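Long-range contacts in beta-galactosidase (Bacteroides thetaiotaomicron, PDB 5MUJ), which binds side chain B of the plant pectin rhamnogalacturonan II and probably hydrolyses an arabinofuranosyl linkage in it: residues G87-A95 with T105-D114; P129-Y137 with Y336-V344. All coordinates share one frame; numbering follows the deposited sequence.

Contact 1 of 2, residues G87-A95 with T105-D114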
loop_
_atom_site.group_PDB
_atom_site.type_symbol
_atom_site.label_atom_id
_atom_site.label_comp_id
_atom_site.label_asym_id
_atom_site.label_seq_id
_atom_site.Cartn_x
_atom_site.Cartn_y
_atom_site.Cartn_z
ATOM N N GLY A 87 8.653 19.016 -5.138
ATOM C CA GLY A 87 8.023 18.210 -6.167
ATOM C C GLY A 87 6.593 18.630 -6.349
ATOM O O GLY A 87 6.016 19.268 -5.491
ATOM N N ARG A 88 6.013 18.258 -7.467
ATOM C CA ARG A 88 4.624 18.557 -7.749
ATOM C C ARG A 88 3.680 17.627 -6.967
ATOM O O ARG A 88 2.621 18.070 -6.489
ATOM C CB ARG A 88 4.345 18.429 -9.239
ATOM C CG ARG A 88 2.900 18.693 -9.616
ATOM C CD ARG A 88 2.687 18.775 -11.110
ATOM N NE ARG A 88 1.280 19.032 -11.429
ATOM C CZ ARG A 88 0.774 19.187 -12.654
ATOM N NH1 ARG A 88 1.562 19.083 -13.729
ATOM N NH2 ARG A 88 -0.535 19.423 -12.810
ATOM N N GLY A 89 4.059 16.353 -6.863
ATOM C CA GLY A 89 3.237 15.337 -6.239
ATOM C C GLY A 89 3.384 13.965 -6.884
ATOM O O GLY A 89 4.282 13.748 -7.668
ATOM N N TYR A 90 2.507 13.052 -6.518
ATOM C CA TYR A 90 2.454 11.713 -7.049
ATOM C C TYR A 90 1.932 11.569 -8.472
ATOM O O TYR A 90 0.915 12.181 -8.837
ATOM C CB TYR A 90 1.610 10.834 -6.141
ATOM C CG TYR A 90 2.219 10.386 -4.824
ATOM C CD1 TYR A 90 3.586 10.124 -4.698
ATOM C CD2 TYR A 90 1.407 10.147 -3.724
ATOM C CE1 TYR A 90 4.135 9.663 -3.512
ATOM C CE2 TYR A 90 1.940 9.724 -2.517
ATOM C CZ TYR A 90 3.305 9.475 -2.411
ATOM O OH TYR A 90 3.835 9.025 -1.240
ATOM N N GLU A 91 2.653 10.744 -9.273
ATOM C CA GLU A 91 2.084 10.016 -10.425
ATOM C C GLU A 91 2.248 8.511 -10.234
ATOM O O GLU A 91 3.038 8.078 -9.409
ATOM C CB GLU A 91 2.704 10.458 -11.776
ATOM C CG GLU A 91 2.468 11.918 -12.119
ATOM C CD GLU A 91 2.999 12.318 -13.459
ATOM O OE1 GLU A 91 4.242 12.177 -13.690
ATOM O OE2 GLU A 91 2.168 12.715 -14.285
ATOM N N THR A 92 1.458 7.743 -10.972
ATOM C CA THR A 92 1.496 6.315 -10.869
ATOM C C THR A 92 2.042 5.796 -12.203
ATOM O O THR A 92 1.612 6.176 -13.302
ATOM C CB THR A 92 0.140 5.728 -10.582
ATOM O OG1 THR A 92 -0.420 6.379 -9.431
ATOM C CG2 THR A 92 0.202 4.220 -10.314
ATOM N N TRP A 93 2.999 4.887 -12.035
ATOM C CA TRP A 93 3.706 4.221 -13.140
ATOM C C TRP A 93 3.458 2.706 -13.028
ATOM O O TRP A 93 3.034 2.152 -12.009
ATOM C CB TRP A 93 5.212 4.531 -13.064
ATOM C CG TRP A 93 5.591 5.943 -13.264
ATOM C CD1 TRP A 93 5.284 7.003 -12.435
ATOM C CD2 TRP A 93 6.348 6.499 -14.327
ATOM N NE1 TRP A 93 5.794 8.183 -12.928
ATOM C CE2 TRP A 93 6.459 7.905 -14.098
ATOM C CE3 TRP A 93 6.940 5.951 -15.469
ATOM C CZ2 TRP A 93 7.138 8.750 -14.966
ATOM C CZ3 TRP A 93 7.588 6.785 -16.333
ATOM C CH2 TRP A 93 7.729 8.152 -16.082
ATOM N N ILE A 94 3.854 2.040 -14.090
ATOM C CA ILE A 94 3.782 0.561 -14.194
ATOM C C ILE A 94 5.103 -0.022 -14.750
ATOM O O ILE A 94 5.704 0.541 -15.653
ATOM C CB ILE A 94 2.522 0.087 -14.962
ATOM C CG1 ILE A 94 2.218 -1.380 -14.702
ATOM C CG2 ILE A 94 2.642 0.321 -16.468
ATOM C CD1 ILE A 94 0.872 -1.837 -15.210
ATOM N N ALA A 95 5.502 -1.148 -14.161
ATOM C CA ALA A 95 6.682 -1.850 -14.624
ATOM C C ALA A 95 6.326 -3.294 -14.794
ATOM O O ALA A 95 5.361 -3.822 -14.254
ATOM C CB ALA A 95 7.826 -1.736 -13.652
ATOM N N THR A 105 10.464 -0.508 -16.299
ATOM C CA THR A 105 9.388 0.514 -16.243
ATOM C C THR A 105 8.858 0.790 -17.614
ATOM O O THR A 105 9.660 0.932 -18.583
ATOM C CB THR A 105 9.896 1.780 -15.600
ATOM O OG1 THR A 105 10.145 1.451 -14.236
ATOM C CG2 THR A 105 8.876 2.917 -15.754
ATOM N N LEU A 106 7.519 0.796 -17.722
ATOM C CA LEU A 106 6.851 0.973 -19.009
ATOM C C LEU A 106 6.359 2.390 -19.273
ATOM O O LEU A 106 6.336 2.804 -20.438
ATOM C CB LEU A 106 5.684 0.004 -19.148
ATOM C CG LEU A 106 5.997 -1.487 -19.146
ATOM C CD1 LEU A 106 4.760 -2.371 -19.191
ATOM C CD2 LEU A 106 6.860 -1.876 -20.356
ATOM N N GLY A 107 5.968 3.118 -18.220
ATOM C CA GLY A 107 5.386 4.462 -18.365
ATOM C C GLY A 107 4.264 4.621 -17.374
ATOM O O GLY A 107 3.986 3.718 -16.580
ATOM N N ARG A 108 3.630 5.791 -17.477
ATOM C CA ARG A 108 2.561 6.191 -16.554
ATOM C C ARG A 108 1.205 5.544 -16.818
ATOM O O ARG A 108 0.817 5.299 -17.981
ATOM C CB ARG A 108 2.384 7.710 -16.562
ATOM C CG ARG A 108 3.583 8.520 -16.083
ATOM C CD ARG A 108 3.405 9.937 -16.530
ATOM N NE ARG A 108 4.489 10.847 -16.243
ATOM C CZ ARG A 108 5.488 11.127 -17.051
ATOM N NH1 ARG A 108 5.660 10.464 -18.206
ATOM N NH2 ARG A 108 6.372 12.024 -16.671
ATOM N N VAL A 109 0.493 5.265 -15.715
ATOM C CA VAL A 109 -0.921 4.876 -15.763
ATOM C C VAL A 109 -1.870 5.883 -15.111
ATOM O O VAL A 109 -3.077 5.823 -15.384
ATOM C CB VAL A 109 -1.164 3.469 -15.166
ATOM C CG1 VAL A 109 -0.428 2.409 -15.982
ATOM C CG2 VAL A 109 -0.730 3.399 -13.720
ATOM N N LEU A 110 -1.343 6.773 -14.267
ATOM C CA LEU A 110 -2.139 7.880 -13.619
ATOM C C LEU A 110 -1.231 9.085 -13.584
ATOM O O LEU A 110 -0.242 9.110 -12.839
ATOM C CB LEU A 110 -2.622 7.545 -12.204
ATOM C CG LEU A 110 -3.856 6.747 -11.854
ATOM C CD1 LEU A 110 -4.217 7.080 -10.399
ATOM C CD2 LEU A 110 -5.059 7.019 -12.725
ATOM N N SER A 111 -1.550 10.075 -14.415
ATOM C CA SER A 111 -0.698 11.234 -14.635
ATOM C C SER A 111 -1.353 12.470 -14.000
ATOM O O SER A 111 -2.556 12.479 -13.796
ATOM C CB SER A 111 -0.556 11.469 -16.124
ATOM O OG SER A 111 -0.134 10.286 -16.789
ATOM N N TYR A 112 -0.566 13.521 -13.805
ATOM C CA TYR A 112 -1.084 14.799 -13.341
ATOM C C TYR A 112 -2.227 15.213 -14.259
ATOM O O TYR A 112 -2.088 15.226 -15.481
ATOM C CB TYR A 112 -0.032 15.912 -13.334
ATOM C CG TYR A 112 1.154 15.667 -12.447
ATOM C CD1 TYR A 112 1.011 15.502 -11.073
ATOM C CD2 TYR A 112 2.439 15.570 -13.007
ATOM C CE1 TYR A 112 2.110 15.233 -10.289
ATOM C CE2 TYR A 112 3.548 15.307 -12.227
ATOM C CZ TYR A 112 3.386 15.164 -10.855
ATOM O OH TYR A 112 4.456 14.904 -10.050
ATOM N N ARG A 113 -3.344 15.576 -13.631
ATOM C CA ARG A 113 -4.568 15.751 -14.326
ATOM C C ARG A 113 -5.054 17.225 -14.186
ATOM O O ARG A 113 -5.848 17.595 -13.275
ATOM C CB ARG A 113 -5.582 14.705 -13.883
ATOM C CG ARG A 113 -6.867 14.854 -14.640
ATOM C CD ARG A 113 -7.818 13.714 -14.501
ATOM N NE ARG A 113 -8.482 13.721 -13.186
ATOM C CZ ARG A 113 -9.741 13.318 -12.986
ATOM N NH1 ARG A 113 -10.551 12.939 -14.000
ATOM N NH2 ARG A 113 -10.222 13.291 -11.739
ATOM N N ASP A 114 -4.542 18.073 -15.077
ATOM C CA ASP A 114 -4.787 19.541 -14.996
ATOM C C ASP A 114 -6.273 19.886 -15.042
ATOM O O ASP A 114 -7.031 19.331 -15.850
ATOM C CB ASP A 114 -4.068 20.271 -16.143
ATOM C CG ASP A 114 -2.563 20.305 -15.969
ATOM O OD1 ASP A 114 -2.059 20.461 -14.840
ATOM O OD2 ASP A 114 -1.862 20.162 -16.987
HETATM O O HOH W 1 0.272 18.364 -16.510
HETATM O O HOH W 2 1.113 20.945 -16.467
HETATM O O HOH W 3 5.886 14.122 -14.576
#
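Antiparallel pairing of Thr92 with Leu110 and of Ile94 with Gly107 makes this a beta-hairpin contact, formed by the third and fourth strands, 90-97 and 104-110, of one propeller blade. The register slips at Thr92, whose O accepts from Val109 N at 2.8 Å and Leu110 N at 3.2 Å, both from the same face of the carbonyl: a classic beta bulge. Beyond the paired strands, the Tyr112 ring is sandwiched. Arg88 CG is anti to its own backbone nitrogen (chi1 179°) and the chain stays extended, laying CD 3.4 Å from the ring centroid and the guanidinium almost parallel to the ring (6°). Over the opposite face, Glu91 CG sits 3.5 Å from the centroid, while Tyr112 OH donates to Gly89 O at 2.7 Å. Replacing Tyr112 by alanine would probably open a gap between Arg88 and Glu91 and cost Gly89 O this donor. Both charged chains have mates: Arg88 NH2 meets Asp114 OD1 at 2.7 Å, and Arg108 NE meets Glu91 OE1 at 2.9 Å, nearly straight (173°) but from above the carboxylate plane. Strand 90-97 also pairs with strand 71-79, and Leu110 packs on Met148 and Tyr150 of strand 146-153 in the next blade.

Contact 2 of 2, residues P129-Y137 with Y336-V344; sequences PDMEWGGSY and YVIKHDGVV
Trp133 and Tyr137, from the loop that follows strand 121-126, pack on the hairpin of strands 331-340 and 343-351, which belongs to the propeller blade that also holds the N-terminal strand 45-51. Trp133 CG stands anti to the backbone nitrogen (chi1 176°), carrying the indole across the hairpin. Lys339 CB lies over one face of the Trp133 six-membered ring, 4.0 Å from its centroid and offset toward the rim, with Lys339 CD close to Trp133 NE1. The ring edge meets the valines: Trp133 CZ3 is 3.7 Å from Val337 CG1, and Trp133 CH2 is 3.9 Å from Val344 CG1. Beyond the contact, Glu40 of helix 31-41 takes both polar ends, hydrogen-bonded to Trp133 NE1 and salt-bridged to Lys339 NZ. Tyr137 receives Ile338 CD1 over one ring face, 3.8 Å from the centroid of the Tyr137 ring. Tyr137 OH accepts a straight bond from Lys339 N (3.2 Å, 176° at the hydrogen) and another from Gly134 N (2.9 Å), while Gln277 OE1, also bonded to it, probably takes its proton. Thus one buried hydroxyl ties the type II turn of Glu132 to Gly135 to the strand. Water 4 adds a bridge, donating to Gly135 O and to Lys339 O (2.7 Å). So the loop joining strands 121-126 and 146-153 packs on another blade's hairpin, closed by a type I' turn: an inter-blade contact of a five-bladed propeller.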
loop_
_atom_site.group_PDB
_atom_site.type_symbol
_atom_site.label_atom_id
_atom_site.label_comp_id
_atom_site.label_asym_id
_atom_site.label_seq_id
_atom_site.Cartn_x
_atom_site.Cartn_y
_atom_site.Cartn_z
ATOM N N PRO A 129 -7.940 -7.397 -6.231
ATOM C CA PRO A 129 -6.949 -8.458 -6.443
ATOM C C PRO A 129 -7.536 -9.814 -6.011
ATOM O O PRO A 129 -8.329 -9.851 -5.071
ATOM C CB PRO A 129 -5.816 -8.064 -5.492
ATOM C CG PRO A 129 -6.554 -7.372 -4.358
ATOM C CD PRO A 129 -7.634 -6.578 -5.033
ATOM N N ASP A 130 -7.112 -10.901 -6.659
ATOM C CA ASP A 130 -7.325 -12.234 -6.125
ATOM C C ASP A 130 -6.581 -12.257 -4.776
ATOM O O ASP A 130 -5.373 -12.026 -4.722
ATOM C CB ASP A 130 -6.753 -13.271 -7.088
ATOM C CG ASP A 130 -7.072 -14.704 -6.697
ATOM O OD1 ASP A 130 -7.374 -15.035 -5.539
ATOM O OD2 ASP A 130 -6.990 -15.547 -7.588
HETATM N N MSE A 131 -7.333 -12.482 -3.701
HETATM C CA MSE A 131 -6.798 -12.447 -2.332
HETATM C C MSE A 131 -6.200 -13.747 -1.879
HETATM O O MSE A 131 -5.582 -13.807 -0.819
HETATM C CB MSE A 131 -7.923 -12.138 -1.354
HETATM C CG MSE A 131 -8.386 -10.717 -1.541
HETATM SE SE MSE A 131 -9.946 -10.478 -0.389
HETATM C CE MSE A 131 -9.007 -10.288 1.328
ATOM N N GLU A 132 -6.405 -14.806 -2.649
ATOM C CA GLU A 132 -5.877 -16.127 -2.261
ATOM C C GLU A 132 -4.340 -16.125 -2.089
ATOM O O GLU A 132 -3.593 -15.901 -3.061
ATOM C CB GLU A 132 -6.313 -17.203 -3.242
ATOM C CG GLU A 132 -5.720 -18.569 -2.870
ATOM C CD GLU A 132 -6.450 -19.757 -3.456
ATOM O OE1 GLU A 132 -6.828 -19.699 -4.653
ATOM O OE2 GLU A 132 -6.616 -20.761 -2.715
ATOM N N TRP A 133 -3.887 -16.365 -0.860
ATOM C CA TRP A 133 -2.467 -16.595 -0.566
ATOM C C TRP A 133 -1.903 -17.710 -1.463
ATOM O O TRP A 133 -2.394 -18.834 -1.485
ATOM C CB TRP A 133 -2.253 -16.970 0.899
ATOM C CG TRP A 133 -0.813 -17.313 1.241
ATOM C CD1 TRP A 133 -0.313 -18.554 1.476
ATOM C CD2 TRP A 133 0.295 -16.403 1.383
ATOM N NE1 TRP A 133 1.010 -18.482 1.771
ATOM C CE2 TRP A 133 1.430 -17.189 1.688
ATOM C CE3 TRP A 133 0.446 -15.020 1.252
ATOM C CZ2 TRP A 133 2.672 -16.641 1.905
ATOM C CZ3 TRP A 133 1.678 -14.462 1.467
ATOM C CH2 TRP A 133 2.796 -15.285 1.775
ATOM N N GLY A 134 -0.885 -17.348 -2.211
ATOM C CA GLY A 134 -0.280 -18.258 -3.179
ATOM C C GLY A 134 -1.152 -18.633 -4.375
ATOM O O GLY A 134 -0.939 -19.656 -5.023
ATOM N N GLY A 135 -2.127 -17.796 -4.697
ATOM C CA GLY A 135 -3.057 -18.081 -5.772
ATOM C C GLY A 135 -2.644 -17.405 -7.064
ATOM O O GLY A 135 -1.445 -17.237 -7.341
ATOM N N SER A 136 -3.633 -16.985 -7.845
ATOM C CA SER A 136 -3.380 -16.512 -9.197
ATOM C C SER A 136 -2.617 -15.198 -9.264
ATOM O O SER A 136 -1.889 -14.963 -10.215
ATOM C CB SER A 136 -4.678 -16.385 -9.965
ATOM O OG SER A 136 -5.396 -15.262 -9.519
ATOM N N TYR A 137 -2.859 -14.336 -8.268
ATOM C CA TYR A 137 -2.377 -12.946 -8.210
ATOM C C TYR A 137 -2.887 -12.076 -9.341
ATOM O O TYR A 137 -2.313 -11.023 -9.652
ATOM C CB TYR A 137 -0.857 -12.858 -8.022
ATOM C CG TYR A 137 -0.529 -13.318 -6.640
ATOM C CD1 TYR A 137 -0.886 -12.519 -5.527
ATOM C CD2 TYR A 137 0.027 -14.570 -6.417
ATOM C CE1 TYR A 137 -0.649 -12.971 -4.242
ATOM C CE2 TYR A 137 0.263 -15.025 -5.121
ATOM C CZ TYR A 137 -0.068 -14.221 -4.033
ATOM O OH TYR A 137 0.160 -14.676 -2.724
ATOM N N TYR A 336 3.858 -5.430 -0.203
ATOM C CA TYR A 336 3.081 -6.273 -1.089
ATOM C C TYR A 336 3.782 -7.628 -1.176
ATOM O O TYR A 336 4.977 -7.681 -1.379
ATOM C CB TYR A 336 2.896 -5.634 -2.468
ATOM C CG TYR A 336 1.577 -5.980 -3.059
ATOM C CD1 TYR A 336 1.376 -7.195 -3.720
ATOM C CD2 TYR A 336 0.456 -5.119 -2.896
ATOM C CE1 TYR A 336 0.142 -7.545 -4.214
ATOM C CE2 TYR A 336 -0.778 -5.463 -3.412
ATOM C CZ TYR A 336 -0.935 -6.676 -4.073
ATOM O OH TYR A 336 -2.142 -7.063 -4.615
ATOM N N VAL A 337 3.033 -8.707 -0.980
ATOM C CA VAL A 337 3.601 -10.034 -0.785
ATOM C C VAL A 337 3.042 -11.024 -1.825
ATOM O O VAL A 337 1.823 -11.164 -2.017
ATOM C CB VAL A 337 3.365 -10.539 0.659
ATOM C CG1 VAL A 337 4.156 -11.810 0.941
ATOM C CG2 VAL A 337 3.768 -9.489 1.676
ATOM N N ILE A 338 3.938 -11.721 -2.512
ATOM C CA ILE A 338 3.533 -12.704 -3.484
ATOM C C ILE A 338 4.130 -14.012 -3.012
ATOM O O ILE A 338 5.329 -14.054 -2.748
ATOM C CB ILE A 338 4.117 -12.392 -4.883
ATOM C CG1 ILE A 338 3.634 -11.036 -5.417
ATOM C CG2 ILE A 338 3.765 -13.490 -5.863
ATOM C CD1 ILE A 338 2.148 -10.945 -5.722
ATOM N N LYS A 339 3.315 -15.054 -2.874
ATOM C CA LYS A 339 3.853 -16.416 -2.838
ATOM C C LYS A 339 3.649 -17.110 -4.191
ATOM O O LYS A 339 2.536 -17.342 -4.631
ATOM C CB LYS A 339 3.257 -17.262 -1.711
ATOM C CG LYS A 339 3.955 -18.616 -1.621
ATOM C CD LYS A 339 3.633 -19.458 -0.415
ATOM C CE LYS A 339 4.486 -20.726 -0.454
ATOM N NZ LYS A 339 4.193 -21.599 0.692
ATOM N N HIS A 340 4.757 -17.518 -4.812
ATOM C CA HIS A 340 4.709 -18.162 -6.121
ATOM C C HIS A 340 5.785 -19.229 -6.201
ATOM O O HIS A 340 6.919 -18.977 -5.795
ATOM C CB HIS A 340 4.903 -17.124 -7.215
ATOM C CG HIS A 340 4.829 -17.687 -8.605
ATOM N ND1 HIS A 340 3.640 -18.057 -9.195
ATOM C CD2 HIS A 340 5.799 -17.941 -9.514
ATOM C CE1 HIS A 340 3.882 -18.510 -10.415
ATOM N NE2 HIS A 340 5.186 -18.470 -10.624
ATOM N N ASP A 341 5.411 -20.411 -6.714
ATOM C CA ASP A 341 6.315 -21.531 -6.916
ATOM C C ASP A 341 7.189 -21.766 -5.694
ATOM O O ASP A 341 8.395 -21.845 -5.798
ATOM C CB ASP A 341 7.159 -21.290 -8.181
ATOM C CG ASP A 341 7.951 -22.511 -8.604
ATOM O OD1 ASP A 341 7.384 -23.628 -8.647
ATOM O OD2 ASP A 341 9.152 -22.319 -8.878
ATOM N N GLY A 342 6.559 -21.837 -4.531
ATOM C CA GLY A 342 7.248 -22.196 -3.299
ATOM C C GLY A 342 8.179 -21.149 -2.696
ATOM O O GLY A 342 8.953 -21.465 -1.789
ATOM N N VAL A 343 8.080 -19.902 -3.152
ATOM C CA VAL A 343 8.934 -18.820 -2.661
ATOM C C VAL A 343 8.038 -17.633 -2.341
ATOM O O VAL A 343 7.141 -17.321 -3.138
ATOM C CB VAL A 343 9.994 -18.445 -3.713
ATOM C CG1 VAL A 343 10.928 -17.356 -3.219
ATOM C CG2 VAL A 343 10.790 -19.695 -4.134
ATOM N N VAL A 344 8.284 -16.997 -1.189
ATOM C CA VAL A 344 7.607 -15.755 -0.789
ATOM C C VAL A 344 8.452 -14.541 -1.134
ATOM O O VAL A 344 9.640 -14.513 -0.820
ATOM C CB VAL A 344 7.282 -15.713 0.725
ATOM C CG1 VAL A 344 6.510 -14.426 1.058
ATOM C CG2 VAL A 344 6.480 -16.913 1.149
HETATM O O HOH W 4 1.369 -17.872 -7.008
#

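The two contacts do not touch: their centres are 26 Å apart and their nearest atoms about 11 Å. Contact 1 holds together the last two strands of one blade, whereas contact 2 reaches between blades, 199 residues apart at the closest ends. They are connected through intermediates. Leu110 packs on Arg122 of strand 121-126, which leads into the loop 129-137, and Leu100, in the turn of the hairpin of contact 1, touches Ile338 of contact 2. Contact 1 is beside the bound glycan, with the side chain of Tyr90 about 5 Å from a rhamnose and about 8 Å from an arabinopyranose; Tyr90 OH is hydrogen-bonded to Glu159.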